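Local atomic coordinates of acyl-CoA dehydrogenase (Bacillus anthracis, PDB entry 3OWA), a protein that probably catalyses the alpha,beta-dehydrogenation of acyl-CoA thioesters, using a bound flavin-adenine dinucleotide as electron acceptor. Residues V325-G330 with M506-L511; K317-E322 with V529-V534; L53-Y58 with V68-E73; G78-D83 with A117-G122. One frame throughout, in Å; residues are numbered along the deposited sequence.

Interaction 1: V325-G330 with M506-L511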
loop_
_atom_site.group_PDB
_atom_site.type_symbol
_atom_site.label_atom_id
_atom_site.label_comp_id
_atom_site.label_asym_id
_atom_site.label_seq_id
_atom_site.Cartn_x
_atom_site.Cartn_y
_atom_site.Cartn_z
ATOM N N VAL A 325 6.129 5.729 19.874
ATOM C CA VAL A 325 4.822 5.570 20.540
ATOM C C VAL A 325 4.972 5.502 22.069
ATOM O O VAL A 325 4.224 6.168 22.789
ATOM C CB VAL A 325 4.002 4.356 19.990
ATOM C CG1 VAL A 325 2.722 4.199 20.731
ATOM C CG2 VAL A 325 3.652 4.577 18.519
ATOM N N TYR A 326 5.895 4.678 22.565
ATOM C CA TYR A 326 6.071 4.548 24.013
ATOM C C TYR A 326 6.703 5.783 24.650
ATOM O O TYR A 326 6.471 6.053 25.813
ATOM C CB TYR A 326 6.819 3.265 24.402
ATOM C CG TYR A 326 5.876 2.088 24.400
ATOM C CD1 TYR A 326 5.825 1.197 23.315
ATOM C CD2 TYR A 326 4.982 1.904 25.454
ATOM C CE1 TYR A 326 4.903 0.125 23.315
ATOM C CE2 TYR A 326 4.079 0.852 25.472
ATOM C CZ TYR A 326 4.040 -0.025 24.394
ATOM O OH TYR A 326 3.142 -1.053 24.425
ATOM N N ARG A 327 7.452 6.534 23.856
ATOM C CA ARG A 327 7.907 7.849 24.246
ATOM C C ARG A 327 6.697 8.710 24.573
ATOM O O ARG A 327 6.664 9.343 25.608
ATOM C CB ARG A 327 8.724 8.495 23.126
ATOM C CG ARG A 327 9.133 9.944 23.401
ATOM C CD ARG A 327 10.108 10.440 22.367
ATOM N NE ARG A 327 10.578 11.799 22.622
ATOM C CZ ARG A 327 11.383 12.484 21.812
ATOM N NH1 ARG A 327 11.828 11.952 20.669
ATOM N NH2 ARG A 327 11.739 13.714 22.148
ATOM N N THR A 328 5.709 8.752 23.676
ATOM C CA THR A 328 4.521 9.545 23.917
ATOM C C THR A 328 3.756 9.065 25.163
ATOM O O THR A 328 3.302 9.891 25.979
ATOM C CB THR A 328 3.600 9.524 22.667
ATOM O OG1 THR A 328 4.304 10.083 21.561
ATOM C CG2 THR A 328 2.342 10.334 22.892
ATOM N N VAL A 329 3.593 7.743 25.290
ATOM C CA VAL A 329 2.924 7.155 26.452
ATOM C C VAL A 329 3.669 7.593 27.722
ATOM O O VAL A 329 3.049 8.042 28.696
ATOM C CB VAL A 329 2.826 5.608 26.354
ATOM C CG1 VAL A 329 2.117 5.050 27.567
ATOM C CG2 VAL A 329 2.055 5.175 25.052
ATOM N N GLY A 330 5.004 7.511 27.676
ATOM C CA GLY A 330 5.857 8.026 28.745
ATOM C C GLY A 330 5.670 9.494 29.098
ATOM O O GLY A 330 5.723 9.842 30.277
HETATM N N MSE A 506 12.940 9.498 14.289
HETATM C CA MSE A 506 14.422 9.437 14.301
HETATM C C MSE A 506 14.971 9.689 15.683
HETATM O O MSE A 506 15.781 8.920 16.175
HETATM C CB MSE A 506 15.022 10.483 13.368
HETATM C CG MSE A 506 14.904 10.171 11.905
HETATM SE SE MSE A 506 15.601 11.651 10.883
HETATM C CE MSE A 506 17.452 11.576 11.432
ATOM N N GLU A 507 14.545 10.783 16.309
ATOM C CA GLU A 507 15.026 11.125 17.656
ATOM C C GLU A 507 14.659 10.061 18.693
ATOM O O GLU A 507 15.462 9.722 19.566
ATOM C CB GLU A 507 14.493 12.498 18.076
ATOM C CG GLU A 507 14.969 12.950 19.457
ATOM C CD GLU A 507 14.357 14.289 19.929
ATOM O OE1 GLU A 507 15.131 15.187 20.337
ATOM O OE2 GLU A 507 13.110 14.453 19.908
ATOM N N SER A 508 13.437 9.538 18.603
ATOM C CA SER A 508 12.978 8.473 19.507
ATOM C C SER A 508 13.852 7.233 19.390
ATOM O O SER A 508 14.229 6.644 20.410
ATOM C CB SER A 508 11.513 8.099 19.249
ATOM O OG SER A 508 10.629 9.190 19.470
ATOM N N ALA A 509 14.158 6.838 18.153
ATOM C CA ALA A 509 15.051 5.722 17.901
ATOM C C ALA A 509 16.473 6.015 18.437
ATOM O O ALA A 509 17.078 5.159 19.102
ATOM C CB ALA A 509 15.078 5.352 16.403
ATOM N N VAL A 510 16.989 7.217 18.170
ATOM C CA VAL A 510 18.350 7.577 18.622
ATOM C C VAL A 510 18.461 7.535 20.144
ATOM O O VAL A 510 19.366 6.902 20.695
ATOM C CB VAL A 510 18.805 8.955 18.106
ATOM C CG1 VAL A 510 20.132 9.365 18.769
ATOM C CG2 VAL A 510 18.994 8.912 16.607
ATOM N N LEU A 511 17.509 8.189 20.809
ATOM C CA LEU A 511 17.551 8.352 22.255
ATOM C C LEU A 511 17.344 7.035 22.948
ATOM O O LEU A 511 18.003 6.761 23.949
ATOM C CB LEU A 511 16.540 9.399 22.735
ATOM C CG LEU A 511 16.882 10.843 22.339
ATOM C CD1 LEU A 511 15.776 11.808 22.772
ATOM C CD2 LEU A 511 18.229 11.261 22.919
#
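Arg327 holds an extended side chain, with CG opposite the backbone N (chi1 174°), and this carries its guanidinium straight across to Glu507 and Ser508. Glu507 is extended too, and its carboxylate stands at the far end of the arginine. The two side chains cross at about a right angle. The result is a buried salt bridge between two helices of the C-terminal helical region of an acyl-CoA dehydrogenase. Helix 305-336 and helix 490-520 run nearly perpendicular here. Their local axes stay 10.3 Å apart, so long polar side chains rather than backbones make the contact.

Arg327 approaches end-on, and both terminal nitrogens converge on one oxygen. NH2 of Arg327 lies 2.7 Å from OE2 of Glu507, and NH1 of Arg327 lies 2.9 Å from the same OE2. OE2 stays close to the guanidinium plane. The nitrogens, however, reach it from one face of the carboxylate, whose plane is turned 58° from the guanidinium. The other carboxylate oxygen, OE1, is paired with Lys468. Two cations thus share this buried acid, which would favour its charged form.

Phe17 of a loop touches both Arg327 and Glu507. Leu511 adds a looser contact through CD1, obliquely placed against the guanidinium. Ser508 takes part as well. Its OG is bonded to the backbone O of Tyr504, one turn earlier, and it also accepts from the arginine. That second bond runs from NH1 of Arg327 to OG of Ser508, 3.2 Å long and nearly straight at 166°.

Interaction 2: K317-E322 with V529-V534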
loop_
_atom_site.group_PDB
_atom_site.type_symbol
_atom_site.label_atom_id
_atom_site.label_comp_id
_atom_site.label_asym_id
_atom_site.label_seq_id
_atom_site.Cartn_x
_atom_site.Cartn_y
_atom_site.Cartn_z
ATOM N N LYS A 317 11.615 0.090 10.646
ATOM C CA LYS A 317 10.412 0.922 10.822
ATOM C C LYS A 317 9.649 0.606 12.088
ATOM O O LYS A 317 9.232 1.519 12.780
ATOM C CB LYS A 317 9.487 0.772 9.603
ATOM C CG LYS A 317 10.124 1.304 8.312
ATOM C CD LYS A 317 9.147 0.997 7.162
ATOM C CE LYS A 317 9.756 1.296 5.793
ATOM N NZ LYS A 317 9.983 2.801 5.631
ATOM N N THR A 318 9.473 -0.674 12.404
ATOM C CA THR A 318 8.730 -1.066 13.606
ATOM C C THR A 318 9.470 -0.594 14.875
ATOM O O THR A 318 8.835 -0.155 15.838
ATOM C CB THR A 318 8.569 -2.591 13.674
ATOM O OG1 THR A 318 7.768 -3.038 12.586
ATOM C CG2 THR A 318 7.887 -3.056 15.005
ATOM N N TYR A 319 10.806 -0.684 14.870
ATOM C CA TYR A 319 11.616 -0.187 15.990
ATOM C C TYR A 319 11.360 1.304 16.120
ATOM O O TYR A 319 11.101 1.790 17.203
ATOM C CB TYR A 319 13.116 -0.424 15.759
ATOM C CG TYR A 319 13.991 0.093 16.904
ATOM C CD1 TYR A 319 14.062 -0.600 18.123
ATOM C CD2 TYR A 319 14.750 1.271 16.765
ATOM C CE1 TYR A 319 14.860 -0.123 19.184
ATOM C CE2 TYR A 319 15.564 1.748 17.820
ATOM C CZ TYR A 319 15.606 1.040 19.015
ATOM O OH TYR A 319 16.393 1.495 20.051
ATOM N N ALA A 320 11.394 2.040 15.010
ATOM C CA ALA A 320 11.181 3.481 15.134
ATOM C C ALA A 320 9.762 3.791 15.624
ATOM O O ALA A 320 9.592 4.668 16.473
ATOM C CB ALA A 320 11.522 4.236 13.836
ATOM N N ALA A 321 8.763 3.042 15.146
ATOM C CA ALA A 321 7.378 3.243 15.597
ATOM C C ALA A 321 7.185 2.908 17.073
ATOM O O ALA A 321 6.539 3.652 17.827
ATOM C CB ALA A 321 6.368 2.426 14.702
ATOM N N GLU A 322 7.709 1.753 17.481
ATOM C CA GLU A 322 7.603 1.332 18.861
ATOM C C GLU A 322 8.281 2.361 19.784
ATOM O O GLU A 322 7.708 2.738 20.810
ATOM C CB GLU A 322 8.257 -0.034 19.071
ATOM C CG GLU A 322 8.203 -0.520 20.507
ATOM C CD GLU A 322 9.078 -1.741 20.746
ATOM O OE1 GLU A 322 10.230 -1.827 20.207
ATOM O OE2 GLU A 322 8.608 -2.624 21.498
ATOM N N VAL A 529 21.354 -0.402 17.363
ATOM C CA VAL A 529 22.244 0.525 16.667
ATOM C C VAL A 529 21.998 0.426 15.165
ATOM O O VAL A 529 21.892 1.447 14.484
ATOM C CB VAL A 529 23.737 0.271 16.992
ATOM C CG1 VAL A 529 24.672 0.947 15.962
ATOM C CG2 VAL A 529 24.066 0.743 18.394
ATOM N N LEU A 530 21.913 -0.808 14.677
ATOM C CA LEU A 530 21.646 -1.108 13.280
ATOM C C LEU A 530 20.308 -0.541 12.783
ATOM O O LEU A 530 20.286 0.128 11.760
ATOM C CB LEU A 530 21.728 -2.625 13.047
ATOM C CG LEU A 530 23.164 -3.218 13.062
ATOM C CD1 LEU A 530 23.091 -4.723 12.955
ATOM C CD2 LEU A 530 24.069 -2.631 11.976
ATOM N N TYR A 531 19.229 -0.780 13.528
ATOM C CA TYR A 531 17.908 -0.237 13.173
ATOM C C TYR A 531 18.034 1.265 13.055
ATOM O O TYR A 531 17.535 1.857 12.117
ATOM C CB TYR A 531 16.851 -0.511 14.259
ATOM C CG TYR A 531 16.383 -1.938 14.453
ATOM C CD1 TYR A 531 16.266 -2.813 13.372
ATOM C CD2 TYR A 531 16.019 -2.394 15.720
ATOM C CE1 TYR A 531 15.799 -4.101 13.547
ATOM C CE2 TYR A 531 15.545 -3.705 15.911
ATOM C CZ TYR A 531 15.470 -4.555 14.815
ATOM O OH TYR A 531 15.032 -5.849 14.959
ATOM N N THR A 532 18.717 1.861 14.037
ATOM C CA THR A 532 18.871 3.312 14.139
ATOM C C THR A 532 19.642 3.932 12.979
ATOM O O THR A 532 19.182 4.937 12.411
ATOM C CB THR A 532 19.494 3.698 15.503
ATOM O OG1 THR A 532 18.629 3.214 16.529
ATOM C CG2 THR A 532 19.614 5.211 15.654
ATOM N N GLU A 533 20.788 3.338 12.618
ATOM C CA GLU A 533 21.593 3.819 11.484
ATOM C C GLU A 533 20.818 3.797 10.173
ATOM O O GLU A 533 20.808 4.769 9.404
ATOM C CB GLU A 533 22.849 2.959 11.340
ATOM C CG GLU A 533 23.888 3.276 12.408
ATOM C CD GLU A 533 25.007 2.256 12.487
ATOM O OE1 GLU A 533 24.837 1.107 12.002
ATOM O OE2 GLU A 533 26.070 2.614 13.038
ATOM N N VAL A 534 20.153 2.671 9.950
ATOM C CA VAL A 534 19.452 2.402 8.718
ATOM C C VAL A 534 18.193 3.289 8.632
ATOM O O VAL A 534 17.958 3.922 7.605
ATOM C CB VAL A 534 19.114 0.875 8.663
ATOM C CG1 VAL A 534 17.890 0.603 7.859
ATOM C CG2 VAL A 534 20.351 0.076 8.151
#
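This is a buried aromatic contact between two helices of the C-terminal helical region, carried by Tyr319 and Tyr531 with Thr532 beside them. Tyr319 belongs to helix 305-336. Tyr531 and Thr532 belong to helix 526-554. The backbones come close, with CA of Tyr319 6.9 Å from CA of Tyr531.

The two rings meet through their inner ends. CD2 of Tyr531 lies 3.4 Å from CG of Tyr319 and 3.5 Å from CB of Tyr319. In return, CB of Tyr531 sits 3.7 Å from CD2 of Tyr319. The ring planes are inclined by 33° and the centroids are 5.2 Å apart, an oblique pairing.

Different first torsions send the hydroxyl ends to different places. Tyr319 has CG opposite its backbone N (chi1 180°), and its ring passes Thr532 on the way to Thr513, which bonds its OH. Tyr531 has CG opposite its carbonyl carbon (chi1 -70°), and its OH reaches the backbone O of Thr596 near the chain end. OG1 of Thr532 lies 3.6 Å from CE2 of Tyr319, a packing contact. That hydroxyl is engaged by the backbone O of Lys528 and by Thr513. The polar ends of all three side chains are therefore satisfied around an apolar centre.

Helix 490-520 packs alongside, with Ala509 and Arg512 touching Tyr319 and Val510 touching Thr532. Tyr595 and Val597 of the C-terminal tail also lie against Tyr319, while Ile585 of helix 578-592 rests on Tyr531.

Interaction 3: L53-Y58 with V68-E73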
loop_
_atom_site.group_PDB
_atom_site.type_symbol
_atom_site.label_atom_id
_atom_site.label_comp_id
_atom_site.label_asym_id
_atom_site.label_seq_id
_atom_site.Cartn_x
_atom_site.Cartn_y
_atom_site.Cartn_z
ATOM N N LEU A 53 -8.179 -16.452 20.156
ATOM C CA LEU A 53 -7.802 -16.937 18.826
ATOM C C LEU A 53 -8.536 -18.188 18.354
ATOM O O LEU A 53 -8.868 -18.288 17.154
ATOM C CB LEU A 53 -6.290 -17.084 18.649
ATOM C CG LEU A 53 -5.472 -15.805 18.796
ATOM C CD1 LEU A 53 -3.969 -16.117 18.477
ATOM C CD2 LEU A 53 -6.017 -14.624 17.914
ATOM N N PRO A 54 -8.796 -19.135 19.262
ATOM C CA PRO A 54 -9.548 -20.294 18.845
ATOM C C PRO A 54 -10.963 -19.925 18.350
ATOM O O PRO A 54 -11.564 -20.739 17.689
ATOM C CB PRO A 54 -9.681 -21.103 20.133
ATOM C CG PRO A 54 -8.388 -20.783 20.903
ATOM C CD PRO A 54 -8.221 -19.283 20.612
ATOM N N GLU A 55 -11.482 -18.739 18.688
ATOM C CA GLU A 55 -12.834 -18.328 18.253
ATOM C C GLU A 55 -12.806 -17.308 17.140
ATOM O O GLU A 55 -13.850 -16.970 16.573
ATOM C CB GLU A 55 -13.662 -17.804 19.442
ATOM C CG GLU A 55 -13.819 -18.900 20.535
ATOM C CD GLU A 55 -14.907 -18.574 21.579
ATOM O OE1 GLU A 55 -16.053 -18.207 21.204
ATOM O OE2 GLU A 55 -14.591 -18.668 22.784
ATOM N N LEU A 56 -11.631 -16.823 16.794
ATOM C CA LEU A 56 -11.576 -15.638 15.913
ATOM C C LEU A 56 -12.315 -15.863 14.592
ATOM O O LEU A 56 -12.948 -14.949 14.065
ATOM C CB LEU A 56 -10.121 -15.205 15.677
ATOM C CG LEU A 56 -9.908 -13.892 14.923
ATOM C CD1 LEU A 56 -10.680 -12.736 15.596
ATOM C CD2 LEU A 56 -8.404 -13.636 14.895
ATOM N N GLU A 57 -12.246 -17.078 14.059
ATOM C CA GLU A 57 -12.893 -17.395 12.784
ATOM C C GLU A 57 -14.427 -17.283 12.883
ATOM O O GLU A 57 -15.086 -16.909 11.910
ATOM C CB GLU A 57 -12.443 -18.789 12.337
ATOM C CG GLU A 57 -13.162 -19.396 11.161
ATOM C CD GLU A 57 -12.959 -20.911 11.076
ATOM O OE1 GLU A 57 -13.146 -21.461 9.969
ATOM O OE2 GLU A 57 -12.617 -21.553 12.105
ATOM N N TYR A 58 -14.993 -17.574 14.053
ATOM C CA TYR A 58 -16.450 -17.411 14.261
ATOM C C TYR A 58 -16.799 -15.964 14.517
ATOM O O TYR A 58 -17.839 -15.495 14.070
ATOM C CB TYR A 58 -16.967 -18.258 15.419
ATOM C CG TYR A 58 -16.592 -19.686 15.286
ATOM C CD1 TYR A 58 -17.343 -20.551 14.500
ATOM C CD2 TYR A 58 -15.470 -20.180 15.943
ATOM C CE1 TYR A 58 -16.970 -21.900 14.378
ATOM C CE2 TYR A 58 -15.092 -21.498 15.823
ATOM C CZ TYR A 58 -15.830 -22.347 15.043
ATOM O OH TYR A 58 -15.440 -23.655 14.946
ATOM N N VAL A 68 -19.190 -11.021 22.957
ATOM C CA VAL A 68 -19.696 -10.593 24.269
ATOM C C VAL A 68 -19.160 -11.492 25.379
ATOM O O VAL A 68 -18.680 -11.015 26.425
ATOM C CB VAL A 68 -21.248 -10.544 24.296
ATOM C CG1 VAL A 68 -21.762 -10.137 25.649
ATOM C CG2 VAL A 68 -21.760 -9.535 23.228
ATOM N N ARG A 69 -19.243 -12.798 25.169
ATOM C CA ARG A 69 -18.753 -13.703 26.195
ATOM C C ARG A 69 -17.258 -13.448 26.450
ATOM O O ARG A 69 -16.817 -13.383 27.600
ATOM C CB ARG A 69 -18.998 -15.173 25.814
ATOM C CG ARG A 69 -18.411 -16.181 26.851
ATOM C CD ARG A 69 -18.842 -17.637 26.617
ATOM N NE ARG A 69 -18.869 -18.014 25.190
ATOM C CZ ARG A 69 -17.785 -18.153 24.422
ATOM N NH1 ARG A 69 -17.938 -18.485 23.149
ATOM N NH2 ARG A 69 -16.559 -17.929 24.908
ATOM N N LEU A 70 -16.487 -13.325 25.375
ATOM C CA LEU A 70 -15.044 -13.071 25.508
ATOM C C LEU A 70 -14.728 -11.741 26.162
ATOM O O LEU A 70 -13.768 -11.643 26.934
ATOM C CB LEU A 70 -14.345 -13.174 24.145
ATOM C CG LEU A 70 -14.337 -14.624 23.637
ATOM C CD1 LEU A 70 -13.928 -14.674 22.228
ATOM C CD2 LEU A 70 -13.385 -15.498 24.516
ATOM N N LEU A 71 -15.500 -10.710 25.828
ATOM C CA LEU A 71 -15.335 -9.428 26.503
ATOM C C LEU A 71 -15.521 -9.524 28.015
ATOM O O LEU A 71 -14.743 -8.937 28.765
ATOM C CB LEU A 71 -16.257 -8.359 25.923
ATOM C CG LEU A 71 -15.788 -7.797 24.576
ATOM C CD1 LEU A 71 -16.913 -6.971 23.990
ATOM C CD2 LEU A 71 -14.503 -6.968 24.668
ATOM N N LYS A 72 -16.556 -10.257 28.454
ATOM C CA LYS A 72 -16.827 -10.423 29.872
ATOM C C LYS A 72 -15.754 -11.274 30.532
ATOM O O LYS A 72 -15.404 -11.015 31.683
ATOM C CB LYS A 72 -18.247 -10.964 30.129
ATOM C CG LYS A 72 -19.387 -9.974 29.739
ATOM C CD LYS A 72 -20.755 -10.520 30.171
ATOM C CE LYS A 72 -21.939 -9.862 29.456
ATOM N NZ LYS A 72 -22.004 -8.337 29.392
ATOM N N GLU A 73 -15.197 -12.253 29.817
ATOM C CA GLU A 73 -14.058 -13.005 30.377
ATOM C C GLU A 73 -12.861 -12.080 30.546
ATOM O O GLU A 73 -12.230 -12.102 31.596
ATOM C CB GLU A 73 -13.633 -14.232 29.551
ATOM C CG GLU A 73 -14.672 -15.374 29.431
ATOM C CD GLU A 73 -14.248 -16.433 28.374
ATOM O OE1 GLU A 73 -13.023 -16.524 28.090
ATOM O OE2 GLU A 73 -15.131 -17.160 27.823
#
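OE1 of Glu55 is gripped by two arginines, Arg69 across the contact and Arg66 one turn earlier on the same helix as Arg69. The NH1 of Arg69 lies 2.7 Å from this oxygen. Together Glu55, Arg69 and Glu73 form a salt-bridge network in the helical N-terminal domain of the acyl-CoA dehydrogenase fold. It joins the connection following helix 35-52 to helix 64-76.

Arg69 meets the carboxylate end-on, giving one nitrogen to each oxygen. Its NH2 lies 3.0 Å from OE2 of Glu55. Carboxylate and guanidinium are nearly coplanar, with planes 26° apart, and both bonds reach the syn sides of the oxygens. Two bonds side by side should restrain the rotation of both groups. The arginine gets there by a bend: the chain leaves the helix extended, then turns at chi3 (40°) to bring its nitrogens to Glu55.

Arg66 also makes a cation-pi contact with the ring of Tyr58. Leu70 lies beneath the salt bridge, and its CD2 is 3.8 Å from OE2 of Glu55. Its other neighbours include Phe111 of helix 110-122. The contact is partly buried: Leu70 is enclosed, while Arg69 is exposed to solvent.

Glu73, one turn after Arg69, gives the arginine a second acid. This bond is weak: NH2 of Arg69 stands 3.3 Å from OE2 of Glu73.

Interaction 4: G78-D83 with A117-G122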
loop_
_atom_site.group_PDB
_atom_site.type_symbol
_atom_site.label_atom_id
_atom_site.label_comp_id
_atom_site.label_asym_id
_atom_site.label_seq_id
_atom_site.Cartn_x
_atom_site.Cartn_y
_atom_site.Cartn_z
ATOM N N GLY A 78 -9.712 -8.023 34.658
ATOM C CA GLY A 78 -9.337 -6.621 34.840
ATOM C C GLY A 78 -8.942 -5.894 33.561
ATOM O O GLY A 78 -8.619 -4.706 33.608
ATOM N N LEU A 79 -8.974 -6.583 32.416
ATOM C CA LEU A 79 -8.608 -5.975 31.106
ATOM C C LEU A 79 -9.568 -4.929 30.513
ATOM O O LEU A 79 -9.228 -4.239 29.535
ATOM C CB LEU A 79 -8.312 -7.076 30.064
ATOM C CG LEU A 79 -7.268 -8.129 30.494
ATOM C CD1 LEU A 79 -7.094 -9.238 29.450
ATOM C CD2 LEU A 79 -5.916 -7.492 30.834
ATOM N N LEU A 80 -10.754 -4.782 31.089
ATOM C CA LEU A 80 -11.654 -3.731 30.651
ATOM C C LEU A 80 -11.672 -2.528 31.573
ATOM O O LEU A 80 -12.359 -1.542 31.295
ATOM C CB LEU A 80 -13.078 -4.278 30.535
ATOM C CG LEU A 80 -13.356 -5.355 29.481
ATOM C CD1 LEU A 80 -14.851 -5.422 29.269
ATOM C CD2 LEU A 80 -12.684 -5.027 28.177
ATOM N N GLY A 81 -10.976 -2.621 32.696
ATOM C CA GLY A 81 -11.033 -1.570 33.699
ATOM C C GLY A 81 -9.699 -0.953 34.088
ATOM O O GLY A 81 -9.619 -0.295 35.119
ATOM N N ALA A 82 -8.663 -1.142 33.255
ATOM C CA ALA A 82 -7.315 -0.638 33.557
ATOM C C ALA A 82 -7.248 0.893 33.652
ATOM O O ALA A 82 -6.516 1.425 34.471
ATOM C CB ALA A 82 -6.275 -1.190 32.554
ATOM N N ASP A 83 -8.026 1.583 32.822
ATOM C CA ASP A 83 -8.053 3.052 32.796
ATOM C C ASP A 83 -9.186 3.630 33.650
ATOM O O ASP A 83 -9.430 4.837 33.629
ATOM C CB ASP A 83 -8.214 3.578 31.355
ATOM C CG ASP A 83 -6.935 3.455 30.514
ATOM O OD1 ASP A 83 -7.071 3.195 29.299
ATOM O OD2 ASP A 83 -5.807 3.628 31.046
ATOM N N ALA A 117 -12.617 0.256 21.329
ATOM C CA ALA A 117 -13.786 1.136 21.326
ATOM C C ALA A 117 -14.496 1.058 22.694
ATOM O O ALA A 117 -15.048 2.051 23.172
ATOM C CB ALA A 117 -14.760 0.757 20.227
ATOM N N HIS A 118 -14.503 -0.112 23.315
ATOM C CA HIS A 118 -15.093 -0.159 24.622
ATOM C C HIS A 118 -14.277 0.600 25.683
ATOM O O HIS A 118 -14.845 1.404 26.401
ATOM C CB HIS A 118 -15.376 -1.589 25.103
ATOM C CG HIS A 118 -15.795 -1.645 26.545
ATOM N ND1 HIS A 118 -17.078 -1.346 26.958
ATOM C CD2 HIS A 118 -15.081 -1.899 27.676
ATOM C CE1 HIS A 118 -17.150 -1.459 28.277
ATOM N NE2 HIS A 118 -15.953 -1.798 28.736
ATOM N N VAL A 119 -12.975 0.326 25.804
ATOM C CA VAL A 119 -12.181 0.916 26.868
ATOM C C VAL A 119 -11.714 2.349 26.541
ATOM O O VAL A 119 -11.345 3.090 27.450
ATOM C CB VAL A 119 -10.928 0.062 27.243
ATOM C CG1 VAL A 119 -11.347 -1.357 27.679
ATOM C CG2 VAL A 119 -9.881 0.050 26.089
ATOM N N GLY A 120 -11.772 2.751 25.282
ATOM C CA GLY A 120 -11.182 4.030 24.899
ATOM C C GLY A 120 -12.311 5.007 24.623
ATOM O O GLY A 120 -12.905 5.555 25.547
ATOM N N ILE A 121 -12.636 5.197 23.360
ATOM C CA ILE A 121 -13.568 6.249 22.981
ATOM C C ILE A 121 -14.952 6.044 23.648
ATOM O O ILE A 121 -15.649 7.009 23.901
ATOM C CB ILE A 121 -13.681 6.357 21.456
ATOM C CG1 ILE A 121 -14.102 5.005 20.831
ATOM C CG2 ILE A 121 -12.359 6.841 20.888
ATOM C CD1 ILE A 121 -14.301 5.049 19.287
ATOM N N GLY A 122 -15.329 4.804 23.952
ATOM C CA GLY A 122 -16.626 4.523 24.546
ATOM C C GLY A 122 -16.709 4.843 26.043
ATOM O O GLY A 122 -17.674 5.452 26.484
#
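Leu80 lies in a type I beta turn, Gly78 to Gly81, and packs against His118 and Val119 on helix 110-122. Gly78 ends the preceding helix in a Schellman motif, with positive phi (83°). The turn is closed by N of Gly81 and O of Gly78, 3.3 Å apart. The partner helix widens into a pi-type turn at 118-122, where N of Gly122 bonds to O of Ala117. The backbones come nearest at Leu80 and Val119, whose CA atoms are 6.0 Å apart.

The two methyls of Leu80 divide the work. CD1 lies 3.8 Å from NE2 of His118, obliquely to the imidazole ring. CD2 lies 3.9 Å from CG1 of Val119. That valine methyl does most of the touching from its side, since it also packs on the backbone, 3.8 Å from O of Leu80. With CG1 opposite its carbonyl carbon (chi1 -58°), Val119 points this one branch into the turn. Leu80 crosses both partners at about a right angle.

Outside the pair, Leu79 turns to helix 35-52, and its O accepts a bond from His115. The turn is thereby wedged between helices of the N-terminal domain. The side chain of His118 lies about 10 Å from a bound FAD.

The contact itself is van der Waals packing, with no hydrogen bond across it. The imidazole is held from elsewhere. ND1 accepts from N of Ala149 and NE2 faces O of Leu142, which fits a ring protonated on NE2; two bonds restrain its rotation where Leu80 packs on it.

From the N terminus, interaction 3 closes first, a short loop between the connection after helix 35-52 and helix 64-76. Interaction 4 follows in series, returning helix 110-122 to the turn after helix 64-76. These two touch, O of Leu71 against CD1 of Leu80 at 3.6 Å, and both lie in the N-terminal domain. The long loops come later. Interaction 2 joins helix 305-336 to helix 526-554, and interaction 1, nested inside it, joins the same first helix to helix 490-520. Their centres are about 11 Å apart, and Val510 meets Thr532. Interactions 2 and 4 lie on opposite sides of the chain's centre, their centres about 30 Å apart.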